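Local coordinates for putative iron-uptake ABC transport system,periplasmic iron-binding protein (Campylobacter jejuni, PDB 3E13), which binds ferric iron and probably delivers it, as a periplasmic solute-binding protein, to an ABC transporter for iron uptake, at residues 76-81 against 254-260. Sequence-based numbering, arbitrary orientation.
Sequences VSSKYL and MEFMLSP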
loop_
_atom_site.group_PDB
_atom_site.type_symbol
_atom_site.label_atom_id
_atom_site.label_comp_id
_atom_site.label_asym_id
_atom_site.label_seq_id
_atom_site.Cartn_x
_atom_site.Cartn_y
_atom_site.Cartn_z
ATOM N N VAL A 76 19.171 8.665 6.043
ATOM C CA VAL A 76 19.964 8.614 4.835
ATOM C C VAL A 76 19.846 9.938 4.142
ATOM O O VAL A 76 18.753 10.384 3.870
ATOM C CB VAL A 76 19.530 7.453 3.903
ATOM C CG1 VAL A 76 20.228 7.469 2.546
ATOM C CG2 VAL A 76 19.774 6.113 4.590
ATOM N N SER A 77 20.994 10.582 3.899
ATOM C CA SER A 77 21.045 11.867 3.175
ATOM C C SER A 77 21.615 11.597 1.790
ATOM O O SER A 77 22.835 11.460 1.626
ATOM C CB SER A 77 21.890 12.925 3.894
ATOM O OG SER A 77 21.832 14.168 3.204
ATOM N N SER A 78 20.720 11.530 0.783
ATOM C CA SER A 78 21.079 11.136 -0.573
ATOM C C SER A 78 20.594 12.227 -1.516
ATOM O O SER A 78 19.371 12.542 -1.583
ATOM C CB SER A 78 20.341 9.853 -0.922
ATOM O OG SER A 78 20.347 9.640 -2.324
ATOM N N LYS A 79 21.506 12.804 -2.277
ATOM C CA LYS A 79 21.075 13.766 -3.289
ATOM C C LYS A 79 20.165 13.135 -4.337
ATOM O O LYS A 79 19.260 13.812 -4.895
ATOM C CB LYS A 79 22.245 14.428 -3.994
ATOM C CG LYS A 79 23.040 15.427 -3.178
ATOM C CD LYS A 79 24.131 16.058 -3.983
ATOM C CE LYS A 79 24.778 17.234 -3.272
ATOM N NZ LYS A 79 25.863 17.847 -4.166
ATOM N N TYR A 80 20.418 11.867 -4.613
ATOM C CA TYR A 80 19.669 11.128 -5.606
ATOM C C TYR A 80 18.209 10.995 -5.149
ATOM O O TYR A 80 17.275 11.346 -5.891
ATOM C CB TYR A 80 20.292 9.768 -5.885
ATOM C CG TYR A 80 19.732 9.130 -7.125
ATOM C CD1 TYR A 80 18.670 8.212 -7.065
ATOM C CD2 TYR A 80 20.199 9.477 -8.397
ATOM C CE1 TYR A 80 18.108 7.682 -8.185
ATOM C CE2 TYR A 80 19.664 8.900 -9.511
ATOM C CZ TYR A 80 18.583 8.050 -9.424
ATOM O OH TYR A 80 18.054 7.461 -10.526
ATOM N N LEU A 81 18.004 10.508 -3.915
ATOM C CA LEU A 81 16.650 10.350 -3.411
ATOM C C LEU A 81 15.916 11.694 -3.298
ATOM O O LEU A 81 14.701 11.772 -3.558
ATOM C CB LEU A 81 16.667 9.628 -2.041
ATOM C CG LEU A 81 17.216 8.218 -1.975
ATOM C CD1 LEU A 81 17.195 7.720 -0.535
ATOM C CD2 LEU A 81 16.359 7.222 -2.856
ATOM N N MET A 254 18.609 1.680 -2.052
ATOM C CA MET A 254 17.546 2.669 -1.927
ATOM C C MET A 254 17.551 3.552 -3.215
ATOM O O MET A 254 16.491 3.762 -3.824
ATOM C CB MET A 254 17.765 3.475 -0.650
ATOM C CG MET A 254 17.482 2.666 0.601
ATOM S SD MET A 254 18.059 3.447 2.087
ATOM C CE MET A 254 16.804 4.672 2.340
ATOM N N GLU A 255 18.743 3.985 -3.632
ATOM C CA GLU A 255 18.857 4.799 -4.845
ATOM C C GLU A 255 18.452 4.011 -6.080
ATOM O O GLU A 255 17.769 4.552 -6.966
ATOM C CB GLU A 255 20.265 5.389 -4.971
ATOM C CG GLU A 255 20.558 6.412 -3.887
ATOM C CD GLU A 255 21.948 6.991 -3.918
ATOM O OE1 GLU A 255 22.820 6.537 -4.751
ATOM O OE2 GLU A 255 22.179 7.963 -3.168
ATOM N N PHE A 256 18.837 2.752 -6.138
ATOM C CA PHE A 256 18.503 1.889 -7.257
ATOM C C PHE A 256 16.968 1.772 -7.415
ATOM O O PHE A 256 16.441 1.740 -8.530
ATOM C CB PHE A 256 19.154 0.526 -7.010
ATOM C CG PHE A 256 18.992 -0.456 -8.130
ATOM C CD1 PHE A 256 19.700 -0.302 -9.315
ATOM C CD2 PHE A 256 18.142 -1.549 -8.000
ATOM C CE1 PHE A 256 19.587 -1.242 -10.355
ATOM C CE2 PHE A 256 18.021 -2.485 -9.067
ATOM C CZ PHE A 256 18.741 -2.295 -10.228
ATOM N N MET A 257 16.238 1.747 -6.307
ATOM C CA MET A 257 14.778 1.648 -6.369
ATOM C C MET A 257 14.137 2.881 -7.018
ATOM O O MET A 257 13.030 2.770 -7.537
ATOM C CB MET A 257 14.180 1.460 -4.991
ATOM C CG MET A 257 14.449 0.088 -4.328
ATOM S SD MET A 257 14.073 -1.305 -5.338
ATOM C CE MET A 257 12.357 -1.044 -5.582
ATOM N N LEU A 258 14.824 4.014 -7.031
ATOM C CA LEU A 258 14.319 5.231 -7.700
ATOM C C LEU A 258 14.937 5.439 -9.062
ATOM O O LEU A 258 14.734 6.497 -9.666
ATOM C CB LEU A 258 14.491 6.472 -6.790
ATOM C CG LEU A 258 13.352 6.821 -5.843
ATOM C CD1 LEU A 258 12.116 7.275 -6.590
ATOM C CD2 LEU A 258 13.076 5.650 -4.908
ATOM N N SER A 259 15.720 4.476 -9.541
ATOM C CA SER A 259 16.344 4.613 -10.877
ATOM C C SER A 259 15.298 4.478 -11.977
ATOM O O SER A 259 14.248 3.918 -11.777
ATOM C CB SER A 259 17.449 3.581 -11.045
ATOM O OG SER A 259 16.986 2.259 -11.093
ATOM N N PRO A 260 15.572 5.058 -13.147
ATOM C CA PRO A 260 14.632 5.001 -14.264
ATOM C C PRO A 260 14.127 3.632 -14.621
ATOM O O PRO A 260 12.894 3.477 -14.762
ATOM C CB PRO A 260 15.435 5.634 -15.403
ATOM C CG PRO A 260 16.374 6.582 -14.699
ATOM C CD PRO A 260 16.764 5.880 -13.424
HETATM O O HOH W 1 23.206 10.531 -4.140
#
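M254 meets V76 tip to tip, its CE 4.0 Å from V76 CG2; the bend of the thioether chain at chi3 turns that methyl toward the valine. L81 lies over the same turn of helix 247-257, with CD2 3.6 Å from M254 O. Next, E255 adds a second shell: its carboxylate accepts from the hydroxyl that caps helix 79-84. With S78 OG anti to the serine's backbone nitrogen (chi1 163°), this hydroxyl lies between L81 N and the glutamate: it accepts from L81 N at 3.0 Å in a nearly straight bond and donates to E255 OE2 at 2.6 Å, on the anti side, 24° out of the carboxylate plane. A water accepts from Y80 N and donates to E255 OE2, whose charge probably suits the N-terminal end of helix 79-84. Y80 CE1 comes obliquely within 3.4 Å of E255 O, ring and carboxylate planes 44° apart. L258 sets CB 4.1 Å from Y80 CE1, while its carbonyl oxygen lies at the ring edge. Beyond it, Y80 OH comes within 3.3 Å of S259 CA and reaches P260 CD, where helix 260-268 starts. The arrangement is a serine N-cap whose hydroxyl also donates to a glutamate of a neighbouring helix, here joining peripheral helices of a periplasmic-binding-protein fold, away from the iron site.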